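Local structure of erythrocyte binding antigen 140 (Plasmodium falciparum, 4GF2) at residues Arg344-Leu350 and Asn397-Leu402; Cys316-Ser320 and Leu378-Lys382; Gly408-Ile412 and Gln478-Trp482; Tyr364-Leu368 and Met420-Leu424. The protein probably binds a receptor on the host erythrocyte surface during invasion, through a region that contains two Duffy binding-like domains. The protein carries 3 engineered substitutions. One frame throughout, in Å; residues are numbered along the deposited sequence.

Contact 1: Arg344-Leu350 and Asn397-Leu402; sequences RRQTLCL and NSYADL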
# COMPACT_ATOMS: atom_id res chain seq x y z
N ARG A 344 17.19 9.87 23.15
CA ARG A 344 15.93 9.58 22.49
C ARG A 344 16.16 9.19 21.03
O ARG A 344 15.51 8.29 20.51
CB ARG A 344 15.02 10.81 22.58
CG ARG A 344 13.66 10.66 21.91
CD ARG A 344 13.00 12.01 21.71
NE ARG A 344 13.92 12.97 21.09
CZ ARG A 344 14.30 12.94 19.82
NH1 ARG A 344 13.83 12.00 18.99
NH2 ARG A 344 15.15 13.84 19.36
N ARG A 345 17.10 9.86 20.37
CA ARG A 345 17.40 9.57 18.97
C ARG A 345 18.16 8.25 18.83
O ARG A 345 17.98 7.52 17.85
CB ARG A 345 18.21 10.71 18.35
CG ARG A 345 18.78 10.41 16.96
CD ARG A 345 17.69 10.17 15.93
NE ARG A 345 18.25 9.83 14.62
CZ ARG A 345 18.57 8.60 14.23
NH1 ARG A 345 18.40 7.57 15.04
NH2 ARG A 345 19.06 8.41 13.02
N GLN A 346 19.00 7.96 19.81
CA GLN A 346 19.79 6.73 19.83
C GLN A 346 18.91 5.50 19.98
O GLN A 346 19.30 4.40 19.59
CB GLN A 346 20.80 6.76 20.98
CG GLN A 346 21.81 7.89 20.90
CD GLN A 346 22.70 7.97 22.12
OE1 GLN A 346 23.10 6.95 22.68
NE2 GLN A 346 23.00 9.18 22.56
N THR A 347 17.73 5.69 20.57
CA THR A 347 16.83 4.57 20.86
C THR A 347 15.52 4.67 20.09
O THR A 347 14.54 4.00 20.42
CB THR A 347 16.52 4.50 22.36
OG1 THR A 347 15.75 5.64 22.75
CG2 THR A 347 17.81 4.46 23.17
N LEU A 348 15.50 5.51 19.05
CA LEU A 348 14.31 5.70 18.22
C LEU A 348 13.88 4.39 17.54
O LEU A 348 14.70 3.67 16.98
CB LEU A 348 14.60 6.76 17.16
CG LEU A 348 13.52 7.06 16.12
CD1 LEU A 348 12.33 7.75 16.76
CD2 LEU A 348 14.09 7.91 15.00
N CYS A 349 12.58 4.11 17.58
CA CYS A 349 12.04 2.90 16.97
C CYS A 349 11.85 3.06 15.47
O CYS A 349 11.05 3.89 15.02
CB CYS A 349 10.71 2.53 17.62
SG CYS A 349 9.82 1.22 16.75
N LEU A 350 12.59 2.27 14.70
CA LEU A 350 12.46 2.24 13.25
C LEU A 350 12.11 0.84 12.75
O LEU A 350 11.72 0.67 11.60
CB LEU A 350 13.75 2.71 12.61
CG LEU A 350 14.15 4.16 12.91
CD1 LEU A 350 15.50 4.47 12.30
CD2 LEU A 350 13.09 5.13 12.41
N ASN A 397 9.71 15.88 19.02
CA ASN A 397 11.14 15.62 18.84
C ASN A 397 11.38 14.40 17.94
O ASN A 397 12.12 14.49 16.96
CB ASN A 397 11.83 15.41 20.19
CG ASN A 397 12.02 16.71 20.96
OD1 ASN A 397 12.02 17.80 20.39
ND2 ASN A 397 12.20 16.60 22.28
N SER A 398 10.75 13.28 18.27
CA SER A 398 10.93 12.06 17.48
C SER A 398 10.24 12.17 16.12
O SER A 398 10.74 11.66 15.12
CB SER A 398 10.41 10.85 18.25
OG SER A 398 11.30 10.53 19.31
N TYR A 399 9.10 12.85 16.09
CA TYR A 399 8.43 13.13 14.83
C TYR A 399 9.37 13.85 13.87
O TYR A 399 9.49 13.47 12.70
CB TYR A 399 7.20 14.00 15.09
CG TYR A 399 6.57 14.54 13.83
CD1 TYR A 399 5.97 13.69 12.91
CD2 TYR A 399 6.57 15.90 13.56
CE1 TYR A 399 5.39 14.17 11.76
CE2 TYR A 399 5.98 16.40 12.40
CZ TYR A 399 5.40 15.52 11.51
OH TYR A 399 4.82 16.00 10.36
N ALA A 400 10.03 14.89 14.36
CA ALA A 400 10.93 15.68 13.53
C ALA A 400 12.16 14.88 13.11
O ALA A 400 12.67 15.04 12.00
CB ALA A 400 11.35 16.94 14.27
N ASP A 401 12.65 14.02 14.00
CA ASP A 401 13.79 13.17 13.67
C ASP A 401 13.41 12.21 12.55
O ASP A 401 14.21 11.95 11.65
CB ASP A 401 14.26 12.38 14.89
CG ASP A 401 15.13 13.21 15.82
OD1 ASP A 401 15.66 14.26 15.40
OD2 ASP A 401 15.29 12.80 16.99
N LEU A 402 12.19 11.69 12.60
CA LEU A 402 11.72 10.79 11.56
C LEU A 402 11.70 11.51 10.23
O LEU A 402 12.15 10.98 9.22
CB LEU A 402 10.32 10.27 11.89
CG LEU A 402 10.25 9.26 13.04
CD1 LEU A 402 8.81 9.04 13.48
CD2 LEU A 402 10.89 7.95 12.62

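Contact 2: Cys316-Ser320 and Leu378-Lys382; sequences CNYKS and LLKYK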
# COMPACT_ATOMS: atom_id res chain seq x y z
N CYS A 316 10.90 -3.50 17.99
CA CYS A 316 11.23 -2.49 18.98
C CYS A 316 10.91 -2.97 20.39
O CYS A 316 10.25 -3.99 20.58
CB CYS A 316 10.48 -1.20 18.69
SG CYS A 316 10.96 -0.42 17.14
N ASN A 317 11.38 -2.23 21.39
CA ASN A 317 11.15 -2.59 22.78
C ASN A 317 10.94 -1.34 23.62
O ASN A 317 11.18 -0.23 23.16
CB ASN A 317 12.34 -3.40 23.31
CG ASN A 317 12.02 -4.14 24.59
OD1 ASN A 317 10.92 -4.68 24.76
ND2 ASN A 317 12.98 -4.18 25.51
N TYR A 318 10.48 -1.53 24.86
CA TYR A 318 10.29 -0.43 25.80
C TYR A 318 11.58 0.37 25.96
O TYR A 318 12.67 -0.18 25.89
CB TYR A 318 9.86 -0.97 27.16
CG TYR A 318 8.49 -1.61 27.18
CD1 TYR A 318 7.35 -0.83 27.34
CD2 TYR A 318 8.33 -2.98 27.06
CE1 TYR A 318 6.09 -1.41 27.37
CE2 TYR A 318 7.08 -3.57 27.09
CZ TYR A 318 5.96 -2.78 27.24
OH TYR A 318 4.71 -3.35 27.27
N LYS A 319 11.44 1.68 26.17
CA LYS A 319 12.59 2.51 26.51
C LYS A 319 13.08 2.06 27.87
O LYS A 319 12.30 1.99 28.82
CB LYS A 319 12.20 4.00 26.55
CG LYS A 319 11.42 4.49 25.34
CD LYS A 319 12.20 4.33 24.06
CE LYS A 319 11.37 4.79 22.87
NZ LYS A 319 12.11 4.70 21.58
N SER A 320 14.37 1.74 27.97
CA SER A 320 14.92 1.22 29.22
C SER A 320 14.89 2.28 30.31
O SER A 320 15.01 3.48 30.04
CB SER A 320 16.35 0.73 29.01
OG SER A 320 17.22 1.82 28.75
N LEU A 378 5.69 4.08 23.00
CA LEU A 378 6.85 3.85 23.87
C LEU A 378 7.22 5.11 24.63
O LEU A 378 7.53 5.06 25.82
CB LEU A 378 8.04 3.37 23.06
CG LEU A 378 7.86 1.99 22.46
CD1 LEU A 378 9.01 1.67 21.54
CD2 LEU A 378 7.75 0.96 23.56
N LEU A 379 7.21 6.24 23.94
CA LEU A 379 7.48 7.53 24.57
C LEU A 379 6.41 7.83 25.61
O LEU A 379 6.72 8.20 26.74
CB LEU A 379 7.52 8.64 23.52
CG LEU A 379 8.75 8.67 22.62
CD1 LEU A 379 8.58 9.71 21.53
CD2 LEU A 379 10.01 8.94 23.42
N LYS A 380 5.15 7.66 25.22
CA LYS A 380 4.04 7.91 26.14
C LYS A 380 4.20 7.06 27.39
O LYS A 380 3.93 7.52 28.50
CB LYS A 380 2.71 7.60 25.46
CG LYS A 380 1.50 7.72 26.38
CD LYS A 380 1.40 9.10 27.01
CE LYS A 380 0.16 9.24 27.88
NZ LYS A 380 -1.10 9.19 27.07
N TYR A 381 4.63 5.81 27.21
CA TYR A 381 4.79 4.89 28.33
C TYR A 381 5.93 5.32 29.24
O TYR A 381 5.84 5.20 30.46
CB TYR A 381 5.02 3.47 27.82
CG TYR A 381 5.17 2.46 28.93
CD1 TYR A 381 4.06 1.95 29.59
CD2 TYR A 381 6.42 2.01 29.33
CE1 TYR A 381 4.19 1.03 30.61
CE2 TYR A 381 6.56 1.09 30.35
CZ TYR A 381 5.44 0.60 30.99
OH TYR A 381 5.58 -0.32 32.00
N LYS A 382 7.01 5.82 28.64
CA LYS A 382 8.19 6.22 29.40
C LYS A 382 7.93 7.48 30.20
O LYS A 382 8.37 7.60 31.34
CB LYS A 382 9.38 6.43 28.46
CG LYS A 382 10.66 6.85 29.17
CD LYS A 382 11.12 5.79 30.16
CE LYS A 382 12.34 6.23 30.94
NZ LYS A 382 13.52 6.45 30.06
O HOH W 1 8.68 2.50 26.46

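Contact 3: Gly408-Ile412 and Gln478-Trp482; sequences GSDII and QFLRW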
# COMPACT_ATOMS: atom_id res chain seq x y z
N GLY A 408 16.42 12.50 4.50
CA GLY A 408 17.84 12.23 4.29
C GLY A 408 18.73 13.32 4.85
O GLY A 408 19.90 13.41 4.51
N SER A 409 18.17 14.16 5.71
CA SER A 409 18.93 15.26 6.31
C SER A 409 19.39 14.90 7.72
O SER A 409 20.15 15.65 8.33
CB SER A 409 18.10 16.54 6.34
OG SER A 409 16.92 16.35 7.10
N ASP A 410 18.91 13.77 8.23
CA ASP A 410 19.31 13.30 9.55
C ASP A 410 20.83 13.24 9.69
O ASP A 410 21.52 12.75 8.80
CB ASP A 410 18.71 11.92 9.84
CG ASP A 410 19.23 11.33 11.14
OD1 ASP A 410 18.87 11.85 12.22
OD2 ASP A 410 19.99 10.33 11.08
N ILE A 411 21.33 13.74 10.81
CA ILE A 411 22.77 13.85 11.02
C ILE A 411 23.45 12.51 11.29
O ILE A 411 24.62 12.32 10.93
CB ILE A 411 23.07 14.80 12.20
CG1 ILE A 411 22.70 16.24 11.83
CG2 ILE A 411 24.54 14.73 12.60
CD1 ILE A 411 22.84 17.23 12.97
N ILE A 412 22.74 11.58 11.92
CA ILE A 412 23.35 10.35 12.41
C ILE A 412 23.68 9.36 11.29
O ILE A 412 24.79 8.83 11.23
CB ILE A 412 22.46 9.63 13.44
CG1 ILE A 412 22.07 10.58 14.57
CG2 ILE A 412 23.19 8.42 14.01
CD1 ILE A 412 23.24 11.20 15.31
N GLN A 478 17.83 20.13 12.53
CA GLN A 478 17.85 19.09 13.54
C GLN A 478 18.74 19.46 14.73
O GLN A 478 18.30 19.40 15.88
CB GLN A 478 18.32 17.78 12.92
CG GLN A 478 18.22 16.58 13.83
CD GLN A 478 18.52 15.29 13.09
OE1 GLN A 478 19.50 15.21 12.35
NE2 GLN A 478 17.67 14.29 13.28
N PHE A 479 19.98 19.85 14.46
CA PHE A 479 20.91 20.19 15.53
C PHE A 479 20.35 21.23 16.49
O PHE A 479 20.53 21.13 17.70
CB PHE A 479 22.23 20.72 14.96
CG PHE A 479 23.08 21.41 15.98
CD1 PHE A 479 23.73 20.68 16.96
CD2 PHE A 479 23.22 22.78 15.97
CE1 PHE A 479 24.52 21.31 17.90
CE2 PHE A 479 24.00 23.42 16.91
CZ PHE A 479 24.65 22.68 17.87
N LEU A 480 19.67 22.23 15.94
CA LEU A 480 19.07 23.28 16.75
C LEU A 480 17.99 22.70 17.65
O LEU A 480 17.85 23.10 18.81
CB LEU A 480 18.50 24.39 15.87
CG LEU A 480 19.53 25.23 15.11
CD1 LEU A 480 18.84 26.20 14.16
CD2 LEU A 480 20.42 25.99 16.08
N ARG A 481 17.22 21.74 17.13
CA ARG A 481 16.19 21.09 17.92
C ARG A 481 16.83 20.28 19.04
O ARG A 481 16.34 20.25 20.16
CB ARG A 481 15.33 20.18 17.05
CG ARG A 481 14.70 20.88 15.86
CD ARG A 481 13.60 20.04 15.24
NE ARG A 481 13.98 18.63 15.11
CZ ARG A 481 14.46 18.07 14.00
NH1 ARG A 481 14.64 18.78 12.90
NH2 ARG A 481 14.77 16.78 14.00
N TRP A 482 17.95 19.63 18.72
CA TRP A 482 18.63 18.78 19.68
C TRP A 482 19.29 19.61 20.76
O TRP A 482 19.23 19.27 21.94
CB TRP A 482 19.68 17.91 18.98
CG TRP A 482 19.08 16.85 18.14
CD1 TRP A 482 17.74 16.57 18.00
CD2 TRP A 482 19.77 15.91 17.31
NE1 TRP A 482 17.57 15.51 17.14
CE2 TRP A 482 18.80 15.09 16.70
CE3 TRP A 482 21.12 15.68 17.03
CZ2 TRP A 482 19.14 14.07 15.83
CZ3 TRP A 482 21.45 14.66 16.16
CH2 TRP A 482 20.46 13.87 15.57

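Contact 4: Tyr364-Leu368 and Met420-Leu424; sequences YKEHL and MEENL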
# COMPACT_ATOMS: atom_id res chain seq x y z
N TYR A 364 6.05 0.43 2.34
CA TYR A 364 6.93 1.40 2.96
C TYR A 364 6.14 2.34 3.87
O TYR A 364 6.53 2.61 5.00
CB TYR A 364 7.70 2.20 1.91
CG TYR A 364 8.75 3.09 2.51
CD1 TYR A 364 8.44 4.37 2.92
CD2 TYR A 364 10.05 2.63 2.70
CE1 TYR A 364 9.40 5.19 3.49
CE2 TYR A 364 11.02 3.44 3.26
CZ TYR A 364 10.68 4.72 3.65
OH TYR A 364 11.63 5.54 4.22
N LYS A 365 5.01 2.82 3.36
CA LYS A 365 4.14 3.70 4.13
C LYS A 365 3.68 2.97 5.39
O LYS A 365 3.74 3.50 6.50
CB LYS A 365 2.94 4.11 3.28
CG LYS A 365 1.97 5.07 3.97
CD LYS A 365 0.75 5.34 3.09
CE LYS A 365 -0.22 6.28 3.78
NZ LYS A 365 -1.44 6.53 2.95
N GLU A 366 3.23 1.74 5.20
CA GLU A 366 2.74 0.92 6.30
C GLU A 366 3.83 0.75 7.37
O GLU A 366 3.54 0.81 8.56
CB GLU A 366 2.26 -0.42 5.77
CG GLU A 366 1.66 -1.34 6.80
CD GLU A 366 1.05 -2.58 6.19
OE1 GLU A 366 0.66 -2.54 5.00
OE2 GLU A 366 0.98 -3.61 6.89
N HIS A 367 5.07 0.55 6.93
CA HIS A 367 6.17 0.40 7.88
C HIS A 367 6.46 1.69 8.64
O HIS A 367 6.70 1.67 9.85
CB HIS A 367 7.45 -0.05 7.17
CG HIS A 367 8.61 -0.21 8.10
ND1 HIS A 367 9.03 -1.44 8.57
CD2 HIS A 367 9.43 0.70 8.67
CE1 HIS A 367 10.06 -1.27 9.38
NE2 HIS A 367 10.32 0.02 9.46
N LEU A 368 6.45 2.81 7.93
CA LEU A 368 6.76 4.09 8.55
C LEU A 368 5.74 4.43 9.63
O LEU A 368 6.09 4.85 10.73
CB LEU A 368 6.79 5.20 7.50
CG LEU A 368 7.02 6.60 8.07
CD1 LEU A 368 8.31 6.62 8.87
CD2 LEU A 368 7.04 7.63 6.96
N MET A 420 16.33 3.09 5.94
CA MET A 420 15.01 3.67 5.79
C MET A 420 15.03 4.64 4.61
O MET A 420 14.14 4.63 3.76
CB MET A 420 14.61 4.40 7.07
CG MET A 420 13.13 4.70 7.17
SD MET A 420 12.13 3.21 7.09
CE MET A 420 10.48 3.90 7.00
N GLU A 421 16.08 5.46 4.54
CA GLU A 421 16.23 6.44 3.49
C GLU A 421 16.42 5.77 2.13
O GLU A 421 15.77 6.13 1.15
CB GLU A 421 17.43 7.34 3.78
CG GLU A 421 17.72 8.37 2.71
CD GLU A 421 19.00 9.12 2.98
OE1 GLU A 421 19.53 9.02 4.11
OE2 GLU A 421 19.49 9.82 2.06
N GLU A 422 17.32 4.80 2.09
CA GLU A 422 17.66 4.12 0.85
C GLU A 422 16.47 3.32 0.33
O GLU A 422 16.30 3.18 -0.88
CB GLU A 422 18.87 3.22 1.06
CG GLU A 422 20.14 3.99 1.39
CD GLU A 422 21.29 3.07 1.79
OE1 GLU A 422 21.01 1.93 2.22
OE2 GLU A 422 22.46 3.50 1.67
N ASN A 423 15.65 2.80 1.23
CA ASN A 423 14.51 2.01 0.81
C ASN A 423 13.37 2.86 0.27
O ASN A 423 12.51 2.37 -0.45
CB ASN A 423 14.05 1.09 1.94
CG ASN A 423 14.92 -0.13 2.08
OD1 ASN A 423 15.55 -0.55 1.10
ND2 ASN A 423 14.99 -0.69 3.27
N LEU A 424 13.38 4.14 0.61
CA LEU A 424 12.46 5.08 -0.01
C LEU A 424 12.96 5.45 -1.40
O LEU A 424 12.17 5.66 -2.32
CB LEU A 424 12.31 6.34 0.84
CG LEU A 424 11.35 7.38 0.26
CD1 LEU A 424 10.04 6.74 -0.15
CD2 LEU A 424 11.11 8.48 1.28

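Contact 1: Arg344-Leu350 and Asn397-Leu402
R344 drives its guanidinium into the flank of helix 388-407, where D401 and S398 receive it, inside the second Duffy binding-like (DBL) domain, a mostly helical, disulfide-linked fold. The side chain leaves the backbone trans across its first torsion (chi1 179°) and then bends at chi3, which folds the guanidinium back toward D401. The grip is end-on: NH1 and NH2 both close on the single oxygen OD2, each at 2.6 Å. That oxygen lies in the guanidinium plane, while the two nitrogens reach it from one face of the carboxylate, one on the syn and one on the anti side. NH1 also donates to S398 OG at 2.9 Å, a bond tilted from the guanidinium plane; E375 is a further partner of that hydroxyl. N397 puts CB over one face of the guanidinium, 3.3 Å from R344 NE. With D401 OD1 taken by R481, Q478 and W482, both oxygens of the buried carboxylate are engaged, which probably favours its charged form. R345 brings aliphatic CD alongside D401 OD2 but pairs its own guanidinium with D410 and D414. Beyond the polar cluster the contact becomes apolar: L348 CD2 packs on L402 CD2 at 4.0 Å, and L350, sliding past L402 in the opposite direction, sets its CD2 3.6 Å from that same L402 CD2 methyl.

Contact 2: Cys316-Ser320 and Leu378-Lys382
With CG turned in beside the backbone N (chi1 -49°) and a bend at chi2, K319 lays its aliphatic chain across L378, while Y381, whose first torsion is trans (chi1 -179°), swings its ring out to Y318. These side chains pack an irregular segment that begins at C316, disulfide-bonded to C349, against the C-terminal end of helix 361-382 in the helical second DBL domain. K319 and L378 cross at about a right angle, the K319 CE methylene resting 3.6 Å from L378 CB; the ammonium passes on to E375 and the T347 carbonyl. L378 spreads its two methyls along the loop: CD1 comes 3.3 Å from N317 O and also meets C316 CB, whereas CD2 sits 3.7 Å from Y318 CA. The rings of Y318 and Y381 meet obliquely, planes 54° apart and centroids 5.0 Å apart. Y318 CE1 lies over one face of Y381, offset toward the rim, and Y318 CD1 comes 3.6 Å from Y381 CD2. I306 touches both tyrosines, and K384 adds a cation-pi contact to Y381. Polar links are few. A water accepts from K319 N and donates to L378 O, tying loop backbone to helix backbone. Farther on, K382 runs its CG and CD past K319 CB, and its NZ makes a weak hydrogen bond to S320 O at 3.3 Å.

Contact 3: Gly408-Ile412 and Gln478-Trp482
Q478 stretches across to D410 and I411 and overlaps them with its terminal amide, joining the loop after helix 388-407 to the first turn of helix 478-508 in the helical second DBL domain. From a trans first torsion (chi1 -172°) the chain stays extended, which carries the amide out to the loop, where both its oxygen and its nitrogen are bonded. NE2 donates nearly in the amide plane to the anti lone pair of D410 OD1 at 2.9 Å; OE1 accepts from I411 N at 2.8 Å, in the carbonyl plane. The D410 carboxylate and Q478 amide are steeply turned, 78° apart. Two bonds to neighbouring loop residues should hold the amide against rotation. W482 lies over Q478, one indole face covering CG, while its NE1 is bonded to D401. Its six-membered ring takes further contacts: D410 OD1 is near the ring plane at the edge, and I411 CB approaches CZ3. I411 also slides CG1 past the amide, 3.4 Å from Q478 OE1, then sends CD1 to F479 CB. I412 arrives obliquely, setting CG1 3.8 Å from W482 CH2.

Contact 4: Tyr364-Leu368 and Met420-Leu424
Y364 opens the contact by pointing its ring from helix 361-382 at helix 415-427, two nearly antiparallel helices of the second DBL domain whose local axes pass 11.6 Å apart at an angle of 157°. Its CG is swung next to the carbonyl carbon (chi1 -173°), which extends the ring across the gap until OH donates to the main-chain carbonyl M420 O at 2.7 Å. The hydroxyl comes from above the carbonyl plane, 53° out of it; L424 N, the regular helical donor, reaches M420 O from the opposite face. L424 covers one face of the Y364 ring, offset toward its rim, with CB 3.6 Å from Y364 CZ and CD1 above CE1. N423 is met obliquely through its backbone near CE2, and W445 adds an edge-to-face ring outside the pair. M420, bent at chi2, curls back beside the tyrosine. SD is 4.7 Å from the Y364 ring centroid, an oblique Met-aromatic contact, and M420 CE approaches to 3.5 Å from Y364 CZ. One helical turn on, H367 offers CD2 to the M420 CE methyl at 3.8 Å, while its NE2 is committed to L350 O. L368 comes next and crosses M420 at about a right angle, its CB 3.9 Å from M420 CE. That methyl is therefore shared by three residues of one helix. Chemically, a single phenol hydroxyl is the polar link between the two segments in a mainly apolar interface: Y364 OH bonds a backbone carbonyl that keeps its own helical bond, which is consistent with the buried hydroxyl being satisfied without disturbing helix 415-427.

Contacts 1, 3 and 4 belong to the second DBL domain, and contact 2 joins them through the disulfide C349 SG to C316 SG, 2.0 Å. Contacts 1 and 3 have centres about 10 Å apart and share a polar network of a salt bridge, R345 NH2 to D410 OD2 at 2.9 Å, and a probable hydrogen bond, D401 OD1 to W482 NE1 at 2.9 Å. K319 NZ reaches T347 O at 2.8 Å, linking contact 2 to contact 1. Contact 4, centred about 15 Å from contact 1, connects by L350 O to H367 NE2 at 2.6 Å, and brushes contact 3 where E421 CD nears G408 CA. Contacts 2 and 4 both use helix 361-382, yet stay about 8 Å apart at their nearest atoms.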